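Local coordinates for CAG pathogenicity island protein 13 (Helicobacter pylori, PDB 2G3V) that is of unknown function but is encoded in the cag pathogenicity island, which specifies a type IV secretion system, at residues G120-F125 and Q142-Y146; I45-H49 and T96-L100; L91-E95 and Y146-P151. One frame throughout, in Å; residues are numbered along the deposited sequence.

Contact 1. Residues G120-F125 and Q142-Y146; sequences GIFLPF and QIELY
Residues 142-146 form a turn of helix 136-149, with Tyr146 N bonded to Gln142 O at 2.9 Å. Segment 120-125 is irregular: Gly120 to Phe122 are helix-like in torsions but lack repeating hydrogen bonds, and 123-125 is a 3-10 turn, Phe125 N bonding to Phe122 O at 3.2 Å. CA atoms lie 9.3 Å apart for Ile121-Tyr146, 8.8 Å for Pro124-Gln142 and 9.1 Å for Phe125-Ile143. Tyr146 (chi1 -93°) reaches across, and its OH donates to Ile121 O at 2.6 Å, tying the helix to the loop between helices 82-105 and 128-133. In this all-helical fold the loop also packs on the helix by a T-shaped pair: Phe125 (chi1 m) turns its edge to the Tyr146 face, centroids 4.8 Å apart, planes at 85°. Phe125 CE1 meets Ile143 CG1 at 3.7 Å. Gln142 (chi1 t, chi2 t, chi3 67°) sets OE1 over one Phe125 ring face, 3.7 Å from Phe125 CZ and 3.5 Å from Pro124 CB; this buried oxygen has no partner in the model.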
ATOM      1  N   GLY A 120      -4.418   1.406   1.346  1.00  4.11           N
ATOM      2  CA  GLY A 120      -4.848   0.296   2.182  1.00  3.79           C
ATOM      3  C   GLY A 120      -4.039  -0.988   2.037  1.00  3.35           C
ATOM      4  O   GLY A 120      -4.117  -1.891   2.875  1.00  4.73           O
ATOM      5  N   ILE A 121      -3.253  -1.087   0.979  1.00  2.50           N
ATOM      6  CA  ILE A 121      -2.436  -2.267   0.790  1.00  1.72           C
ATOM      7  C   ILE A 121      -1.221  -2.242   1.706  1.00  1.05           C
ATOM      8  O   ILE A 121      -0.758  -3.282   2.161  1.00  1.05           O
ATOM      9  CB  ILE A 121      -1.958  -2.364  -0.662  1.00  3.66           C
ATOM     10  CG1 ILE A 121      -3.158  -2.645  -1.561  1.00  3.36           C
ATOM     11  CG2 ILE A 121      -0.879  -3.440  -0.806  1.00  3.31           C
ATOM     12  CD1 ILE A 121      -2.818  -2.645  -3.025  1.00  6.03           C
ATOM     13  N   PHE A 122      -0.732  -1.045   2.003  1.00  1.68           N
ATOM     14  CA  PHE A 122       0.474  -0.903   2.803  1.00  2.69           C
ATOM     15  C   PHE A 122       0.296  -0.573   4.276  1.00  2.78           C
ATOM     16  O   PHE A 122       1.163  -0.901   5.083  1.00  2.23           O
ATOM     17  CB  PHE A 122       1.378   0.136   2.137  1.00  3.39           C
ATOM     18  CG  PHE A 122       1.511  -0.052   0.648  1.00  3.63           C
ATOM     19  CD1 PHE A 122       2.290  -1.076   0.127  1.00  4.77           C
ATOM     20  CD2 PHE A 122       0.774   0.741  -0.233  1.00  4.08           C
ATOM     21  CE1 PHE A 122       2.329  -1.322  -1.249  1.00  3.53           C
ATOM     22  CE2 PHE A 122       0.805   0.504  -1.618  1.00  4.01           C
ATOM     23  CZ  PHE A 122       1.580  -0.531  -2.122  1.00  4.15           C
ATOM     24  N   LEU A 123      -0.819   0.063   4.625  1.00  2.72           N
ATOM     25  CA  LEU A 123      -1.096   0.459   6.011  1.00  4.21           C
ATOM     26  C   LEU A 123      -0.967  -0.612   7.114  1.00  4.75           C
ATOM     27  O   LEU A 123      -0.452  -0.330   8.190  1.00  3.92           O
ATOM     28  CB  LEU A 123      -2.482   1.119   6.083  1.00  4.41           C
ATOM     29  CG  LEU A 123      -2.560   2.649   5.928  1.00  2.83           C
ATOM     30  CD1 LEU A 123      -1.384   3.171   5.157  1.00  3.56           C
ATOM     31  CD2 LEU A 123      -3.871   3.038   5.236  1.00  2.17           C
ATOM     32  N   PRO A 124      -1.426  -1.849   6.861  1.00  4.42           N
ATOM     33  CA  PRO A 124      -1.354  -2.954   7.840  1.00  3.92           C
ATOM     34  C   PRO A 124       0.066  -3.311   8.305  1.00  2.32           C
ATOM     35  O   PRO A 124       0.255  -3.970   9.326  1.00  1.05           O
ATOM     36  CB  PRO A 124      -1.999  -4.122   7.093  1.00  1.05           C
ATOM     37  CG  PRO A 124      -2.976  -3.446   6.214  1.00  4.08           C
ATOM     38  CD  PRO A 124      -2.194  -2.269   5.677  1.00  5.84           C
ATOM     39  N   PHE A 125       1.057  -2.886   7.533  1.00  1.40           N
ATOM     40  CA  PHE A 125       2.448  -3.156   7.859  1.00  1.08           C
ATOM     41  C   PHE A 125       3.198  -1.866   8.145  1.00  1.05           C
ATOM     42  O   PHE A 125       4.408  -1.883   8.318  1.00  1.05           O
ATOM     43  CB  PHE A 125       3.136  -3.884   6.697  1.00  1.26           C
ATOM     44  CG  PHE A 125       2.643  -5.286   6.472  1.00  1.05           C
ATOM     45  CD1 PHE A 125       2.954  -6.306   7.372  1.00  1.05           C
ATOM     46  CD2 PHE A 125       1.849  -5.584   5.366  1.00  1.68           C
ATOM     47  CE1 PHE A 125       2.474  -7.609   7.178  1.00  2.72           C
ATOM     48  CE2 PHE A 125       1.360  -6.883   5.152  1.00  3.66           C
ATOM     49  CZ  PHE A 125       1.671  -7.901   6.063  1.00  2.41           C
ATOM     50  N   GLN A 142      -1.642 -12.842   7.531  1.00  5.78           N
ATOM     51  CA  GLN A 142      -1.617 -11.669   6.687  1.00  4.97           C
ATOM     52  C   GLN A 142      -0.303 -11.695   5.931  1.00  4.32           C
ATOM     53  O   GLN A 142      -0.265 -11.444   4.728  1.00  6.38           O
ATOM     54  CB  GLN A 142      -1.725 -10.395   7.533  1.00  7.53           C
ATOM     55  CG  GLN A 142      -2.059  -9.136   6.723  1.00  7.49           C
ATOM     56  CD  GLN A 142      -2.245  -7.904   7.586  1.00  8.03           C
ATOM     57  OE1 GLN A 142      -1.296  -7.416   8.202  1.00  9.91           O
ATOM     58  NE2 GLN A 142      -3.474  -7.389   7.635  1.00  9.45           N
ATOM     59  N   ILE A 143       0.773 -12.027   6.637  1.00  3.63           N
ATOM     60  CA  ILE A 143       2.105 -12.088   6.033  1.00  2.92           C
ATOM     61  C   ILE A 143       2.132 -13.194   4.975  1.00  3.83           C
ATOM     62  O   ILE A 143       2.660 -13.013   3.887  1.00  4.34           O
ATOM     63  CB  ILE A 143       3.180 -12.349   7.119  1.00  2.44           C
ATOM     64  CG1 ILE A 143       3.274 -11.137   8.051  1.00  1.25           C
ATOM     65  CG2 ILE A 143       4.516 -12.670   6.482  1.00  1.05           C
ATOM     66  CD1 ILE A 143       4.283 -11.300   9.178  1.00  2.61           C
ATOM     67  N   GLU A 144       1.550 -14.340   5.300  1.00  5.09           N
ATOM     68  CA  GLU A 144       1.502 -15.459   4.365  1.00  6.52           C
ATOM     69  C   GLU A 144       0.713 -15.063   3.112  1.00  6.03           C
ATOM     70  O   GLU A 144       1.173 -15.248   1.982  1.00  6.40           O
ATOM     71  CB  GLU A 144       0.836 -16.663   5.033  1.00  8.84           C
ATOM     72  CG  GLU A 144       1.260 -18.007   4.439  1.00 14.66           C
ATOM     73  CD  GLU A 144       2.768 -18.245   4.562  1.00 16.40           C
ATOM     74  OE1 GLU A 144       3.284 -18.282   5.707  1.00 18.48           O
ATOM     75  OE2 GLU A 144       3.441 -18.390   3.515  1.00 16.96           O
ATOM     76  N   LEU A 145      -0.476 -14.504   3.327  1.00  4.96           N
ATOM     77  CA  LEU A 145      -1.338 -14.064   2.238  1.00  4.36           C
ATOM     78  C   LEU A 145      -0.598 -13.104   1.313  1.00  4.52           C
ATOM     79  O   LEU A 145      -0.541 -13.318   0.107  1.00  5.17           O
ATOM     80  CB  LEU A 145      -2.593 -13.385   2.806  1.00  2.84           C
ATOM     81  CG  LEU A 145      -3.721 -13.065   1.814  1.00  2.09           C
ATOM     82  CD1 LEU A 145      -4.374 -14.354   1.311  1.00  1.60           C
ATOM     83  CD2 LEU A 145      -4.742 -12.199   2.491  1.00  1.08           C
ATOM     84  N   TYR A 146      -0.025 -12.048   1.886  1.00  4.59           N
ATOM     85  CA  TYR A 146       0.701 -11.061   1.089  1.00  7.29           C
ATOM     86  C   TYR A 146       1.809 -11.721   0.288  1.00  7.97           C
ATOM     87  O   TYR A 146       1.993 -11.439  -0.901  1.00  8.03           O
ATOM     88  CB  TYR A 146       1.306  -9.970   1.993  1.00  6.46           C
ATOM     89  CG  TYR A 146       0.417  -8.752   2.177  1.00  6.64           C
ATOM     90  CD1 TYR A 146       0.735  -7.534   1.575  1.00  6.38           C
ATOM     91  CD2 TYR A 146      -0.759  -8.830   2.929  1.00  6.31           C
ATOM     92  CE1 TYR A 146      -0.101  -6.414   1.716  1.00  6.30           C
ATOM     93  CE2 TYR A 146      -1.599  -7.733   3.075  1.00  6.52           C
ATOM     94  CZ  TYR A 146      -1.268  -6.526   2.469  1.00  6.10           C
ATOM     95  OH  TYR A 146      -2.100  -5.448   2.625  1.00  3.47           O
TER

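Contact 2. Residues I45-H49 and T96-L100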
ATOM      1  N   ILE A  45       3.306   7.618   0.286  1.00  2.91           N
ATOM      2  CA  ILE A  45       3.766   6.395  -0.348  1.00  2.48           C
ATOM      3  C   ILE A  45       5.288   6.330  -0.214  1.00  1.66           C
ATOM      4  O   ILE A  45       5.848   5.272   0.024  1.00  1.05           O
ATOM      5  CB  ILE A  45       3.354   6.357  -1.854  1.00  3.11           C
ATOM      6  CG1 ILE A  45       1.824   6.324  -1.964  1.00  4.40           C
ATOM      7  CG2 ILE A  45       3.987   5.144  -2.562  1.00  1.05           C
ATOM      8  CD1 ILE A  45       1.294   6.335  -3.387  1.00  2.80           C
ATOM      9  N   LYS A  46       5.939   7.478  -0.359  1.00  2.87           N
ATOM     10  CA  LYS A  46       7.402   7.577  -0.264  1.00  3.29           C
ATOM     11  C   LYS A  46       7.901   7.306   1.152  1.00  2.49           C
ATOM     12  O   LYS A  46       8.907   6.641   1.346  1.00  1.06           O
ATOM     13  CB  LYS A  46       7.858   8.973  -0.713  1.00  4.46           C
ATOM     14  CG  LYS A  46       9.331   9.217  -0.572  1.00  2.65           C
ATOM     15  CD  LYS A  46      10.113   8.375  -1.544  1.00  3.88           C
ATOM     16  CE  LYS A  46      11.593   8.707  -1.459  1.00  7.52           C
ATOM     17  NZ  LYS A  46      12.436   7.950  -2.418  1.00  6.91           N
ATOM     18  N   THR A  47       7.199   7.847   2.141  1.00  3.52           N
ATOM     19  CA  THR A  47       7.572   7.632   3.534  1.00  2.51           C
ATOM     20  C   THR A  47       7.483   6.135   3.871  1.00  2.32           C
ATOM     21  O   THR A  47       8.340   5.597   4.561  1.00  2.22           O
ATOM     22  CB  THR A  47       6.647   8.445   4.457  1.00  2.33           C
ATOM     23  OG1 THR A  47       6.663   9.804   4.011  1.00  3.97           O
ATOM     24  CG2 THR A  47       7.114   8.381   5.920  1.00  1.05           C
HETATM   25  N   MSE A  48       6.455   5.459   3.377  1.00  1.05           N
HETATM   26  CA  MSE A  48       6.304   4.036   3.663  1.00  1.18           C
HETATM   27  C   MSE A  48       7.375   3.236   2.922  1.00  1.28           C
HETATM   28  O   MSE A  48       8.014   2.321   3.478  1.00  1.05           O
HETATM   29  CB  MSE A  48       4.904   3.552   3.261  1.00  1.05           C
HETATM   30  CG  MSE A  48       3.783   4.239   4.021  1.00  2.45           C
HETATM   31 SE   MSE A  48       2.075   3.424   3.753  1.00  9.92          SE
HETATM   32  CE  MSE A  48       1.544   4.266   2.111  1.00  1.84           C
ATOM     33  N   HIS A  49       7.577   3.583   1.659  1.00  1.05           N
ATOM     34  CA  HIS A  49       8.577   2.908   0.846  1.00  1.05           C
ATOM     35  C   HIS A  49       9.958   2.916   1.494  1.00  1.14           C
ATOM     36  O   HIS A  49      10.694   1.934   1.407  1.00  1.05           O
ATOM     37  CB  HIS A  49       8.654   3.550  -0.541  1.00  2.06           C
ATOM     38  CG  HIS A  49       9.818   3.081  -1.358  1.00  1.05           C
ATOM     39  ND1 HIS A  49      11.097   3.563  -1.180  1.00  1.38           N
ATOM     40  CD2 HIS A  49       9.906   2.140  -2.329  1.00  1.64           C
ATOM     41  CE1 HIS A  49      11.920   2.944  -2.008  1.00  1.71           C
ATOM     42  NE2 HIS A  49      11.224   2.073  -2.715  1.00  1.05           N
ATOM     43  N   THR A  96       5.806  -0.670  -3.409  1.00  3.96           N
ATOM     44  CA  THR A  96       5.710   0.777  -3.244  1.00  3.33           C
ATOM     45  C   THR A  96       6.489   1.467  -4.374  1.00  4.64           C
ATOM     46  O   THR A  96       6.131   2.560  -4.827  1.00  5.31           O
ATOM     47  CB  THR A  96       6.210   1.226  -1.846  1.00  2.13           C
ATOM     48  OG1 THR A  96       7.522   0.722  -1.595  1.00  4.12           O
ATOM     49  CG2 THR A  96       5.297   0.704  -0.773  1.00  2.64           C
HETATM   50  N   MSE A  97       7.534   0.797  -4.849  1.00  6.57           N
HETATM   51  CA  MSE A  97       8.372   1.295  -5.932  1.00  9.24           C
HETATM   52  C   MSE A  97       7.626   1.302  -7.274  1.00  8.26           C
HETATM   53  O   MSE A  97       7.686   2.276  -8.031  1.00  5.01           O
HETATM   54  CB  MSE A  97       9.618   0.418  -6.054  1.00 15.22           C
HETATM   55  CG  MSE A  97      10.827   0.884  -5.273  1.00 21.35           C
HETATM   56 SE   MSE A  97      11.883   2.242  -6.223  1.00 38.67          SE
HETATM   57  CE  MSE A  97      12.531   1.129  -7.677  1.00 27.36           C
ATOM     58  N   GLU A  98       6.938   0.201  -7.567  1.00  8.87           N
ATOM     59  CA  GLU A  98       6.183   0.074  -8.818  1.00  7.72           C
ATOM     60  C   GLU A  98       5.059   1.115  -8.869  1.00  6.21           C
ATOM     61  O   GLU A  98       4.854   1.754  -9.900  1.00  5.02           O
ATOM     62  CB  GLU A  98       5.596  -1.340  -8.945  1.00  8.29           C
ATOM     63  CG  GLU A  98       5.160  -1.722 -10.351  1.00  9.12           C
ATOM     64  CD  GLU A  98       6.338  -1.796 -11.315  1.00 12.15           C
ATOM     65  OE1 GLU A  98       7.338  -2.486 -10.988  1.00 10.73           O
ATOM     66  OE2 GLU A  98       6.260  -1.172 -12.394  1.00 10.99           O
ATOM     67  N   LEU A  99       4.331   1.275  -7.763  1.00  5.20           N
ATOM     68  CA  LEU A  99       3.240   2.260  -7.685  1.00  3.84           C
ATOM     69  C   LEU A  99       3.805   3.667  -7.917  1.00  3.90           C
ATOM     70  O   LEU A  99       3.241   4.464  -8.679  1.00  2.14           O
ATOM     71  CB  LEU A  99       2.550   2.193  -6.309  1.00  2.14           C
ATOM     72  CG  LEU A  99       1.606   3.327  -5.852  1.00  1.05           C
ATOM     73  CD1 LEU A  99       0.381   3.414  -6.756  1.00  1.05           C
ATOM     74  CD2 LEU A  99       1.193   3.088  -4.414  1.00  1.05           C
ATOM     75  N   LEU A 100       4.927   3.955  -7.267  1.00  2.51           N
ATOM     76  CA  LEU A 100       5.578   5.254  -7.404  1.00  3.37           C
ATOM     77  C   LEU A 100       5.900   5.528  -8.873  1.00  4.02           C
ATOM     78  O   LEU A 100       5.698   6.639  -9.359  1.00  5.04           O
ATOM     79  CB  LEU A 100       6.860   5.278  -6.571  1.00  4.02           C
ATOM     80  CG  LEU A 100       7.062   6.336  -5.489  1.00  3.53           C
ATOM     81  CD1 LEU A 100       5.747   6.920  -5.011  1.00  5.49           C
ATOM     82  CD2 LEU A 100       7.819   5.691  -4.343  1.00  2.89           C
TER
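Ile45 lies over the pair Leu99 and Leu100: Ile45 CD1 comes to 3.4 Å from Leu99 CD2, and Ile45 CG2 to 3.5 Å from Leu100 CD1. Its chi2 in the t well extends CD1 towards Leu99; Ile45 CG2 is also 4.1 Å from Thr96 O. One turn further on, His49 (chi1 t) points its CA-to-CB bond at the other helix and reaches Thr96, Met97 and Leu100. The CA atoms of His49 and Thr96, 5.4 Å apart, are the nearest across the segments. The edge of the imidazole is turned to Thr96 and Met97. The selenium of Met97, a selenomethionine, lies 4.5 Å from the centroid of the His49 ring and 57° off its normal, an oblique chalcogen-aromatic approach.

Both segments are regular helix, marked by His49 N to Ile45 O at 2.9 Å and Leu100 N to Thr96 O at 3.1 Å. Their axes approach to 9.9 Å with N-to-C directions 153° apart, so helices 35-57 and 82-105 pack as an antiparallel pair within an all-helical protein, the two joined through further helical segments. No hydrogen bond crosses between them; 378 Å² is buried, with Ile45, Leu99 and Leu100 making the apolar contacts. Thr96 OG1 is satisfied within its own helix, by Glu93 O and Leu92 O, while its methyl group meets Phe122 of the 120-125 loop. Beyond Leu99 lie the loop residues Phe109 and Phe156, and Ile45 also touches Ile103, one turn after Leu99.

Contact 3. Residues L91-E95 and Y146-P151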
ATOM      1  N   LEU A  91       9.137  -7.310  -0.276  1.00  3.78           N
ATOM      2  CA  LEU A  91       8.081  -7.320  -1.276  1.00  3.10           C
ATOM      3  C   LEU A  91       7.224  -6.049  -1.194  1.00  2.80           C
ATOM      4  O   LEU A  91       6.628  -5.633  -2.185  1.00  6.04           O
ATOM      5  CB  LEU A  91       7.220  -8.578  -1.079  1.00  2.78           C
ATOM      6  CG  LEU A  91       6.346  -9.086  -2.232  1.00  6.42           C
ATOM      7  CD1 LEU A  91       7.238  -9.588  -3.372  1.00  5.21           C
ATOM      8  CD2 LEU A  91       5.449 -10.203  -1.732  1.00  6.02           C
ATOM      9  N   LEU A  92       7.158  -5.445  -0.011  1.00  2.56           N
ATOM     10  CA  LEU A  92       6.400  -4.208   0.198  1.00  2.05           C
ATOM     11  C   LEU A  92       7.175  -3.044  -0.407  1.00  2.69           C
ATOM     12  O   LEU A  92       6.582  -2.151  -1.011  1.00  2.19           O
ATOM     13  CB  LEU A  92       6.178  -3.945   1.696  1.00  2.93           C
ATOM     14  CG  LEU A  92       4.836  -4.328   2.331  1.00  2.73           C
ATOM     15  CD1 LEU A  92       4.343  -5.657   1.784  1.00  6.39           C
ATOM     16  CD2 LEU A  92       4.998  -4.413   3.823  1.00  3.22           C
ATOM     17  N   GLU A  93       8.499  -3.053  -0.242  1.00  3.84           N
ATOM     18  CA  GLU A  93       9.344  -1.995  -0.793  1.00  4.71           C
ATOM     19  C   GLU A  93       9.234  -2.029  -2.309  1.00  4.83           C
ATOM     20  O   GLU A  93       9.160  -0.994  -2.975  1.00  2.63           O
ATOM     21  CB  GLU A  93      10.805  -2.203  -0.405  1.00  6.68           C
ATOM     22  CG  GLU A  93      11.725  -1.088  -0.894  1.00  7.23           C
ATOM     23  CD  GLU A  93      13.173  -1.531  -1.020  1.00 10.74           C
ATOM     24  OE1 GLU A  93      13.698  -2.152  -0.069  1.00 13.36           O
ATOM     25  OE2 GLU A  93      13.793  -1.257  -2.069  1.00 10.31           O
ATOM     26  N   SER A  94       9.226  -3.241  -2.849  1.00  5.49           N
ATOM     27  CA  SER A  94       9.113  -3.437  -4.285  1.00  5.68           C
ATOM     28  C   SER A  94       7.810  -2.858  -4.820  1.00  5.07           C
ATOM     29  O   SER A  94       7.807  -2.089  -5.778  1.00  4.72           O
ATOM     30  CB  SER A  94       9.184  -4.933  -4.622  1.00  6.60           C
ATOM     31  OG  SER A  94      10.424  -5.498  -4.228  1.00  9.14           O
ATOM     32  N   GLU A  95       6.695  -3.232  -4.202  1.00  6.12           N
ATOM     33  CA  GLU A  95       5.394  -2.744  -4.644  1.00  6.90           C
ATOM     34  C   GLU A  95       5.269  -1.231  -4.487  1.00  4.84           C
ATOM     35  O   GLU A  95       4.695  -0.566  -5.341  1.00  4.66           O
ATOM     36  CB  GLU A  95       4.261  -3.452  -3.881  1.00 11.47           C
ATOM     37  CG  GLU A  95       4.287  -4.964  -4.033  1.00 15.70           C
ATOM     38  CD  GLU A  95       4.480  -5.412  -5.485  1.00 18.70           C
ATOM     39  OE1 GLU A  95       3.693  -4.976  -6.361  1.00 20.46           O
ATOM     40  OE2 GLU A  95       5.419  -6.199  -5.751  1.00 19.22           O
ATOM     41  N   TYR A 146      -0.025 -12.048   1.886  1.00  4.59           N
ATOM     42  CA  TYR A 146       0.701 -11.061   1.089  1.00  7.29           C
ATOM     43  C   TYR A 146       1.809 -11.721   0.288  1.00  7.97           C
ATOM     44  O   TYR A 146       1.993 -11.439  -0.901  1.00  8.03           O
ATOM     45  CB  TYR A 146       1.306  -9.970   1.993  1.00  6.46           C
ATOM     46  CG  TYR A 146       0.417  -8.752   2.177  1.00  6.64           C
ATOM     47  CD1 TYR A 146       0.735  -7.534   1.575  1.00  6.38           C
ATOM     48  CD2 TYR A 146      -0.759  -8.830   2.929  1.00  6.31           C
ATOM     49  CE1 TYR A 146      -0.101  -6.414   1.716  1.00  6.30           C
ATOM     50  CE2 TYR A 146      -1.599  -7.733   3.075  1.00  6.52           C
ATOM     51  CZ  TYR A 146      -1.268  -6.526   2.469  1.00  6.10           C
ATOM     52  OH  TYR A 146      -2.100  -5.448   2.625  1.00  3.47           O
ATOM     53  N   GLY A 147       2.549 -12.596   0.954  1.00  8.26           N
ATOM     54  CA  GLY A 147       3.641 -13.272   0.296  1.00 10.01           C
ATOM     55  C   GLY A 147       3.198 -14.077  -0.904  1.00 11.68           C
ATOM     56  O   GLY A 147       3.968 -14.267  -1.842  1.00 12.63           O
ATOM     57  N   THR A 148       1.958 -14.551  -0.891  1.00 12.79           N
ATOM     58  CA  THR A 148       1.469 -15.364  -2.004  1.00 13.34           C
ATOM     59  C   THR A 148       0.773 -14.601  -3.132  1.00 14.06           C
ATOM     60  O   THR A 148       0.959 -14.918  -4.309  1.00 13.19           O
ATOM     61  CB  THR A 148       0.544 -16.480  -1.498  1.00 12.76           C
ATOM     62  OG1 THR A 148      -0.482 -15.922  -0.667  1.00 13.73           O
ATOM     63  CG2 THR A 148       1.349 -17.482  -0.702  1.00 11.55           C
ATOM     64  N   LYS A 149      -0.013 -13.593  -2.782  1.00 14.94           N
ATOM     65  CA  LYS A 149      -0.711 -12.812  -3.788  1.00 15.96           C
ATOM     66  C   LYS A 149       0.183 -11.800  -4.530  1.00 16.08           C
ATOM     67  O   LYS A 149       0.295 -11.831  -5.755  1.00 16.79           O
ATOM     68  CB  LYS A 149      -1.893 -12.074  -3.147  1.00 17.01           C
ATOM     69  CG  LYS A 149      -3.053 -12.966  -2.740  1.00 18.59           C
ATOM     70  CD  LYS A 149      -4.270 -12.125  -2.347  1.00 19.29           C
ATOM     71  CE  LYS A 149      -5.515 -12.991  -2.099  1.00 20.61           C
ATOM     72  NZ  LYS A 149      -6.730 -12.182  -1.730  1.00 19.65           N
ATOM     73  N   LEU A 150       0.821 -10.910  -3.782  1.00 15.44           N
ATOM     74  CA  LEU A 150       1.656  -9.875  -4.372  1.00 15.71           C
ATOM     75  C   LEU A 150       2.677 -10.322  -5.421  1.00 15.45           C
ATOM     76  O   LEU A 150       2.776  -9.723  -6.490  1.00 14.88           O
ATOM     77  CB  LEU A 150       2.365  -9.111  -3.258  1.00 16.07           C
ATOM     78  CG  LEU A 150       1.969  -7.637  -3.091  1.00 16.92           C
ATOM     79  CD1 LEU A 150       0.468  -7.484  -3.017  1.00 16.30           C
ATOM     80  CD2 LEU A 150       2.623  -7.083  -1.824  1.00 18.18           C
ATOM     81  N   PRO A 151       3.456 -11.377  -5.128  1.00 15.35           N
ATOM     82  CA  PRO A 151       4.453 -11.840  -6.102  1.00 15.88           C
ATOM     83  C   PRO A 151       3.803 -12.105  -7.454  1.00 16.06           C
ATOM     84  O   PRO A 151       4.278 -11.648  -8.492  1.00 17.61           O
ATOM     85  CB  PRO A 151       4.995 -13.122  -5.465  1.00 14.15           C
ATOM     86  CG  PRO A 151       4.798 -12.888  -4.018  1.00 14.32           C
ATOM     87  CD  PRO A 151       3.422 -12.269  -3.960  1.00 14.29           C
TER
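Leu91 adopts the t, p rotamer, which sends CD2 against 146-151: Leu91 CD2 is 3.6 Å from both Leu150 CB and Pro151 CG, 3.8 Å from Tyr146 O and 4.1 Å from Gly147 CA. Leu92 starts sideways, but its chi1 of -99°, between wells, brings CD1 to 4.1 Å from Tyr146 CD1 and 4.2 Å from Leu150 CD2. Leu150 is also between wells at chi1 -114°, with chi2 p, placing CD2 between Leu92 and Glu95. For Glu95, chi1 m directs CG to 3.5 Å from Leu150 CD2. Leu150 N bonds to Tyr146 O at 3.2 Å, and no hydrogen bond crosses to 91-95. Tyr146 is anchored elsewhere, through its OH to Ile121 O, and apolar side chains of the bound peptide, a separate chain, pack on Tyr146 and on Leu150. This is an apolar contact of an all-helical fold, in which Leu91 and Leu92 of helix 82-105 meet Tyr146, Leu150 and Pro151 around the C-terminal end of helix 136-149.

Helix 82-105 contributes consecutive turns to two interfaces: 91-95 to contact 3 and 96-100 to contact 2, whose centres lie 12 Å apart. Contact 1 is nearest contact 3, with 9 Å between centres, and shares Tyr146 and helix 136-149 with it; contacts 1 and 2 are 14 Å apart. Along the chain, contact 2 closes before contact 1 opens, contact 1 is nested within the loop closed by contact 3, and contacts 2 and 3 cross. Phe122 bridges them, its CD1 3.6 Å from Thr96 CG2 and its CE1 3.9 Å from Glu95 CB, while Phe125 CB is 3.5 Å from Leu92 CD2. Helices 35-57, 82-105 and 136-149 and the 120-125 loop are connected by direct side-chain contacts into one packed region.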